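Local atomic coordinates of protein YchN (Escherichia coli, PDB entry 1JX7), a protein that is of unknown function but assembles into a homohexamer built as a dimer of trimers and belongs to the DsrE/DsrF-like family. Residues 4-9 / 26-31; 16-21 / 59-64. All coordinates share one frame; numbering follows the deposited sequence.

Contact 1. Residues 4-9 / 26-31; sequences IVIVAN and IALREQ
In I6 a chi1 of -81° sets CG1 opposite the carbonyl carbon, and an extended chi2 of -171° puts CD1 at the far end of the chain, where it meets L28; L28, whose CG lies anti to its own carbonyl carbon at chi1 -69°, reaches back from the helix. The two side chains therefore meet tip to tip, I6 CD1 standing 4.1 Å from L28 CD1. I4 joins from the neighbouring inward-facing position of the strand, two residues earlier, but with its other branch: I4 CG2 lies 4.5 Å from the same L28 CD1, at the limit of touching. One leucine methyl is thus shared by two isoleucines. The buried areas agree, since L28 accounts for 51 of the 96 Å² removed between the segments, I4 for 28 and I6 for 17.

The arrangement is the strand-to-helix packing of a beta-alpha-beta crossover: strand 3-8, helix 17-31 and strand 36-41 follow one another, and the two strands run parallel and adjacent in the sheet. Backbone hydrogen bonds of I4 and I6 to R38 tie strand 3-8 to that neighbour. The CA atoms of I4 and L28, 9.3 Å apart, are the closest CA pair across the segments, a spacing bridged purely by aliphatic carbon; no hydrogen bond spans it. All three touching residues are buried, although burial is not due to this chain alone. A105 of the second subunit packs on L28 and L109 of that subunit on I4, while within the chain I6 also rests on L39 and L115.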
loop_
_atom_site.group_PDB
_atom_site.type_symbol
_atom_site.label_atom_id
_atom_site.label_comp_id
_atom_site.label_asym_id
_atom_site.label_seq_id
_atom_site.Cartn_x
_atom_site.Cartn_y
_atom_site.Cartn_z
ATOM N N ILE A 4 -21.493 -16.860 1.809
ATOM C CA ILE A 4 -20.608 -15.710 1.891
ATOM C C ILE A 4 -19.186 -16.081 1.518
ATOM O O ILE A 4 -18.585 -16.980 2.112
ATOM C CB ILE A 4 -20.598 -15.116 3.306
ATOM C CG1 ILE A 4 -21.934 -14.438 3.597
ATOM C CG2 ILE A 4 -19.439 -14.149 3.449
ATOM C CD1 ILE A 4 -22.054 -13.963 5.030
ATOM N N VAL A 5 -18.644 -15.392 0.512
ATOM C CA VAL A 5 -17.284 -15.639 0.075
ATOM C C VAL A 5 -16.433 -14.470 0.548
ATOM O O VAL A 5 -16.849 -13.305 0.479
ATOM C CB VAL A 5 -17.180 -15.733 -1.464
ATOM C CG1 VAL A 5 -15.729 -15.865 -1.884
ATOM C CG2 VAL A 5 -17.980 -16.915 -1.967
ATOM N N ILE A 6 -15.242 -14.786 1.056
ATOM C CA ILE A 6 -14.320 -13.759 1.516
ATOM C C ILE A 6 -13.027 -13.907 0.735
ATOM O O ILE A 6 -12.456 -14.989 0.656
ATOM C CB ILE A 6 -14.010 -13.901 3.024
ATOM C CG1 ILE A 6 -15.147 -13.291 3.850
ATOM C CG2 ILE A 6 -12.665 -13.235 3.353
ATOM C CD1 ILE A 6 -14.853 -13.189 5.346
ATOM N N VAL A 7 -12.562 -12.825 0.136
ATOM C CA VAL A 7 -11.317 -12.888 -0.606
ATOM C C VAL A 7 -10.290 -12.039 0.138
ATOM O O VAL A 7 -10.650 -11.143 0.901
ATOM C CB VAL A 7 -11.495 -12.373 -2.045
ATOM C CG1 VAL A 7 -10.372 -12.901 -2.915
ATOM C CG2 VAL A 7 -12.832 -12.830 -2.603
ATOM N N ALA A 8 -9.017 -12.345 -0.060
ATOM C CA ALA A 8 -7.952 -11.613 0.598
ATOM C C ALA A 8 -6.712 -11.530 -0.292
ATOM O O ALA A 8 -6.308 -12.520 -0.916
ATOM C CB ALA A 8 -7.615 -12.277 1.916
ATOM N N ASN A 9 -6.116 -10.337 -0.339
ATOM C CA ASN A 9 -4.927 -10.071 -1.152
ATOM C C ASN A 9 -3.714 -9.782 -0.272
ATOM O O ASN A 9 -2.572 -9.969 -0.691
ATOM C CB ASN A 9 -5.178 -8.859 -2.057
ATOM C CG ASN A 9 -6.211 -9.128 -3.137
ATOM O OD1 ASN A 9 -7.232 -9.776 -2.896
ATOM N ND2 ASN A 9 -5.965 -8.614 -4.338
ATOM N N ILE A 26 -14.056 -15.343 11.469
ATOM C CA ILE A 26 -14.293 -16.105 12.684
ATOM C C ILE A 26 -15.545 -15.539 13.348
ATOM O O ILE A 26 -16.317 -16.266 13.985
ATOM C CB ILE A 26 -13.086 -15.991 13.649
ATOM C CG1 ILE A 26 -11.812 -16.541 12.970
ATOM C CG2 ILE A 26 -13.385 -16.730 14.929
ATOM C CD1 ILE A 26 -10.494 -16.346 13.763
ATOM N N ALA A 27 -15.751 -14.230 13.184
ATOM C CA ALA A 27 -16.887 -13.549 13.778
ATOM C C ALA A 27 -18.186 -13.909 13.082
ATOM O O ALA A 27 -19.221 -14.075 13.739
ATOM C CB ALA A 27 -16.680 -12.048 13.728
ATOM N N LEU A 28 -18.154 -14.019 11.759
ATOM C CA LEU A 28 -19.355 -14.359 11.023
ATOM C C LEU A 28 -19.857 -15.726 11.451
ATOM O O LEU A 28 -21.054 -15.936 11.651
ATOM C CB LEU A 28 -19.073 -14.337 9.522
ATOM C CG LEU A 28 -18.823 -12.908 9.009
ATOM C CD1 LEU A 28 -18.303 -12.931 7.588
ATOM C CD2 LEU A 28 -20.110 -12.106 9.127
ATOM N N ARG A 29 -18.922 -16.654 11.609
ATOM C CA ARG A 29 -19.269 -17.997 12.033
ATOM C C ARG A 29 -19.841 -17.999 13.447
ATOM O O ARG A 29 -20.839 -18.670 13.704
ATOM C CB ARG A 29 -18.050 -18.914 11.965
ATOM C CG ARG A 29 -18.085 -19.884 10.801
ATOM C CD ARG A 29 -19.463 -20.525 10.671
ATOM N NE ARG A 29 -19.513 -21.548 9.627
ATOM C CZ ARG A 29 -18.937 -22.734 9.735
ATOM N NH1 ARG A 29 -18.265 -23.056 10.836
ATOM N NH2 ARG A 29 -19.023 -23.610 8.740
ATOM N N GLU A 30 -19.224 -17.252 14.365
ATOM C CA GLU A 30 -19.720 -17.210 15.740
ATOM C C GLU A 30 -21.155 -16.673 15.793
ATOM O O GLU A 30 -21.883 -16.940 16.743
ATOM C CB GLU A 30 -18.822 -16.340 16.626
ATOM C CG GLU A 30 -17.380 -16.816 16.721
ATOM C CD GLU A 30 -16.626 -16.166 17.873
ATOM O OE1 GLU A 30 -16.786 -14.938 18.070
ATOM O OE2 GLU A 30 -15.868 -16.872 18.574
ATOM N N GLN A 31 -21.554 -15.916 14.775
ATOM C CA GLN A 31 -22.896 -15.362 14.721
ATOM C C GLN A 31 -23.836 -16.423 14.204
ATOM O O GLN A 31 -24.962 -16.568 14.700
ATOM C CB GLN A 31 -22.946 -14.166 13.770
ATOM C CG GLN A 31 -22.237 -12.946 14.288
ATOM C CD GLN A 31 -22.951 -12.331 15.461
ATOM O OE1 GLN A 31 -24.090 -11.873 15.335
ATOM N NE2 GLN A 31 -22.298 -12.322 16.614
#

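Contact 2. Residues 16-21 / 59-64; sequences ESLFNS and YNIQQM
Y59 OH lies 2.8 Å from a water that links it to the backbone of F19, the water accepting a weak hydrogen bond from F19 N at 3.2 Å. This bridge runs beside the main element of the contact, an offset stack of the F19 and Y59 rings. Planes only 4° apart and centroids 3.7 Å apart show the two rings to be stacked and nearly parallel. The offset is seen in Y59 CD2 lying over the centre of the F19 ring and F19 CD1 over that of Y59, while F19 CB makes a CH-pi contact with the tyrosine face, 3.9 Å from its centroid. F19 gets there with CG anti to its backbone N (chi1 171°).

Selenomethionine M64 comes to the F19 ring from a different direction: its SE sits 4.6 Å from the ring centroid and 78° off the normal, a Met-aromatic contact at the edge. Elsewhere in the interface, L18 CD1 meets I61 CD1 at 4.3 Å. The pairing joins the first turn of helix 17-31 to the start of helix 61-70 and to Y59 just before it, with E16 and N60 at the N-cap positions. Y13 adds to it, its ring meeting Y59 and its OH bonded to I61 N; E57 of the fourth subunit packs on Y59.

Trading Y59 for an alanine removes ring and hydroxyl, and is likely to leave one face of F19 without its stack and the water without this partner. With no direct hydrogen bond between the segments, the stack and apolar contacts carry the pairing and the water supplies its polar link.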
loop_
_atom_site.group_PDB
_atom_site.type_symbol
_atom_site.label_atom_id
_atom_site.label_comp_id
_atom_site.label_asym_id
_atom_site.label_seq_id
_atom_site.Cartn_x
_atom_site.Cartn_y
_atom_site.Cartn_z
ATOM N N GLU A 16 -2.634 -5.383 7.515
ATOM C CA GLU A 16 -3.616 -5.515 8.580
ATOM C C GLU A 16 -4.866 -6.133 7.938
ATOM O O GLU A 16 -5.645 -6.828 8.589
ATOM C CB GLU A 16 -3.947 -4.132 9.145
ATOM C CG GLU A 16 -4.812 -4.171 10.378
ATOM C CD GLU A 16 -4.078 -3.689 11.605
ATOM O OE1 GLU A 16 -4.457 -2.624 12.146
ATOM O OE2 GLU A 16 -3.120 -4.374 12.021
ATOM N N SER A 17 -5.030 -5.863 6.652
ATOM C CA SER A 17 -6.174 -6.336 5.898
ATOM C C SER A 17 -6.416 -7.834 6.023
ATOM O O SER A 17 -7.546 -8.260 6.231
ATOM C CB SER A 17 -5.996 -5.949 4.426
ATOM O OG SER A 17 -4.673 -6.226 3.992
ATOM N N LEU A 18 -5.367 -8.635 5.898
ATOM C CA LEU A 18 -5.511 -10.079 5.995
ATOM C C LEU A 18 -6.008 -10.447 7.389
ATOM O O LEU A 18 -6.950 -11.226 7.542
ATOM C CB LEU A 18 -4.169 -10.750 5.734
ATOM C CG LEU A 18 -4.178 -12.222 5.344
ATOM C CD1 LEU A 18 -2.756 -12.752 5.462
ATOM C CD2 LEU A 18 -5.109 -13.023 6.247
ATOM N N PHE A 19 -5.362 -9.878 8.404
ATOM C CA PHE A 19 -5.724 -10.123 9.787
ATOM C C PHE A 19 -7.196 -9.782 10.006
ATOM O O PHE A 19 -7.926 -10.542 10.650
ATOM C CB PHE A 19 -4.855 -9.275 10.717
ATOM C CG PHE A 19 -5.301 -9.289 12.159
ATOM C CD1 PHE A 19 -5.422 -10.494 12.854
ATOM C CD2 PHE A 19 -5.617 -8.104 12.812
ATOM C CE1 PHE A 19 -5.841 -10.510 14.186
ATOM C CE2 PHE A 19 -6.031 -8.108 14.137
ATOM C CZ PHE A 19 -6.156 -9.311 14.825
ATOM N N ASN A 20 -7.635 -8.649 9.473
ATOM C CA ASN A 20 -9.027 -8.247 9.627
ATOM C C ASN A 20 -10.000 -9.204 8.941
ATOM O O ASN A 20 -11.089 -9.454 9.452
ATOM C CB ASN A 20 -9.244 -6.822 9.102
ATOM C CG ASN A 20 -8.730 -5.765 10.054
ATOM O OD1 ASN A 20 -8.691 -5.977 11.271
ATOM N ND2 ASN A 20 -8.351 -4.614 9.510
ATOM N N SER A 21 -9.608 -9.731 7.786
ATOM C CA SER A 21 -10.445 -10.647 7.039
ATOM C C SER A 21 -10.769 -11.857 7.876
ATOM O O SER A 21 -11.918 -12.267 7.953
ATOM C CB SER A 21 -9.741 -11.111 5.776
ATOM O OG SER A 21 -9.845 -10.128 4.777
ATOM N N TYR A 59 -0.805 -11.131 17.014
ATOM C CA TYR A 59 -1.661 -12.183 16.503
ATOM C C TYR A 59 -0.940 -13.284 15.738
ATOM O O TYR A 59 0.211 -13.122 15.305
ATOM C CB TYR A 59 -2.816 -11.595 15.667
ATOM C CG TYR A 59 -2.425 -10.822 14.426
ATOM C CD1 TYR A 59 -1.915 -11.471 13.303
ATOM C CD2 TYR A 59 -2.586 -9.436 14.371
ATOM C CE1 TYR A 59 -1.579 -10.753 12.153
ATOM C CE2 TYR A 59 -2.257 -8.712 13.238
ATOM C CZ TYR A 59 -1.753 -9.373 12.134
ATOM O OH TYR A 59 -1.427 -8.644 11.018
ATOM N N ASN A 60 -1.615 -14.416 15.599
ATOM C CA ASN A 60 -1.063 -15.559 14.905
ATOM C C ASN A 60 -2.028 -16.043 13.825
ATOM O O ASN A 60 -2.990 -16.762 14.097
ATOM C CB ASN A 60 -0.779 -16.683 15.888
ATOM C CG ASN A 60 -0.010 -17.812 15.264
ATOM O OD1 ASN A 60 1.217 -17.804 15.239
ATOM N ND2 ASN A 60 -0.732 -18.786 14.726
ATOM N N ILE A 61 -1.747 -15.634 12.595
ATOM C CA ILE A 61 -2.557 -15.975 11.451
ATOM C C ILE A 61 -2.761 -17.471 11.290
ATOM O O ILE A 61 -3.832 -17.928 10.846
ATOM C CB ILE A 61 -1.934 -15.347 10.226
ATOM C CG1 ILE A 61 -2.222 -13.843 10.273
ATOM C CG2 ILE A 61 -2.447 -15.984 8.959
ATOM C CD1 ILE A 61 -1.243 -13.006 9.510
ATOM N N GLN A 62 -1.760 -18.251 11.675
ATOM C CA GLN A 62 -1.888 -19.694 11.551
ATOM C C GLN A 62 -3.060 -20.176 12.384
ATOM O O GLN A 62 -3.904 -20.924 11.899
ATOM C CB GLN A 62 -0.615 -20.365 12.029
ATOM C CG GLN A 62 -0.237 -21.544 11.191
ATOM C CD GLN A 62 0.417 -22.633 11.985
ATOM O OE1 GLN A 62 -0.254 -23.395 12.671
ATOM N NE2 GLN A 62 1.740 -22.709 11.911
ATOM N N GLN A 63 -3.119 -19.737 13.642
ATOM C CA GLN A 63 -4.184 -20.120 14.566
ATOM C C GLN A 63 -5.568 -19.706 14.082
ATOM O O GLN A 63 -6.524 -20.467 14.231
ATOM C CB GLN A 63 -3.951 -19.515 15.952
ATOM C CG GLN A 63 -5.148 -19.688 16.901
ATOM C CD GLN A 63 -5.043 -18.839 18.167
ATOM O OE1 GLN A 63 -4.319 -19.177 19.106
ATOM N NE2 GLN A 63 -5.764 -17.725 18.191
HETATM N N MSE A 64 -5.671 -18.507 13.520
HETATM C CA MSE A 64 -6.945 -18.010 13.022
HETATM C C MSE A 64 -7.461 -18.850 11.858
HETATM O O MSE A 64 -8.666 -18.959 11.638
HETATM C CB MSE A 64 -6.817 -16.529 12.621
HETATM C CG MSE A 64 -6.634 -15.599 13.819
HETATM SE SE MSE A 64 -6.280 -13.910 13.374
HETATM C CE MSE A 64 -4.794 -14.163 12.704
HETATM O O HOH W 1 -2.168 -9.530 8.423
#

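Overall arrangement
Both contacts use helix 17-31, at different ends and against different layers: contact 1 sets its C-terminal part, through L28, on strand 3-8 of the sheet, contact 2 its first turn against helix 61-70 and Y59 before it. Their centres are 12 Å apart, and they touch, I26 CD1 lying 3.8 Å from M64 O and I6 CD1 4.0 Å from S21 O. In contact 1 every touching residue is buried and the chemistry is wholly aliphatic; in contact 2 F19 and Y59 are partly exposed, and a stack and a water enter. Contact 2 buries 281 Å² against 96 Å². Each also borders the second subunit, contact 1 by packing, contact 2 through E16 and N20 hydrogen-bonded to S43 of that subunit.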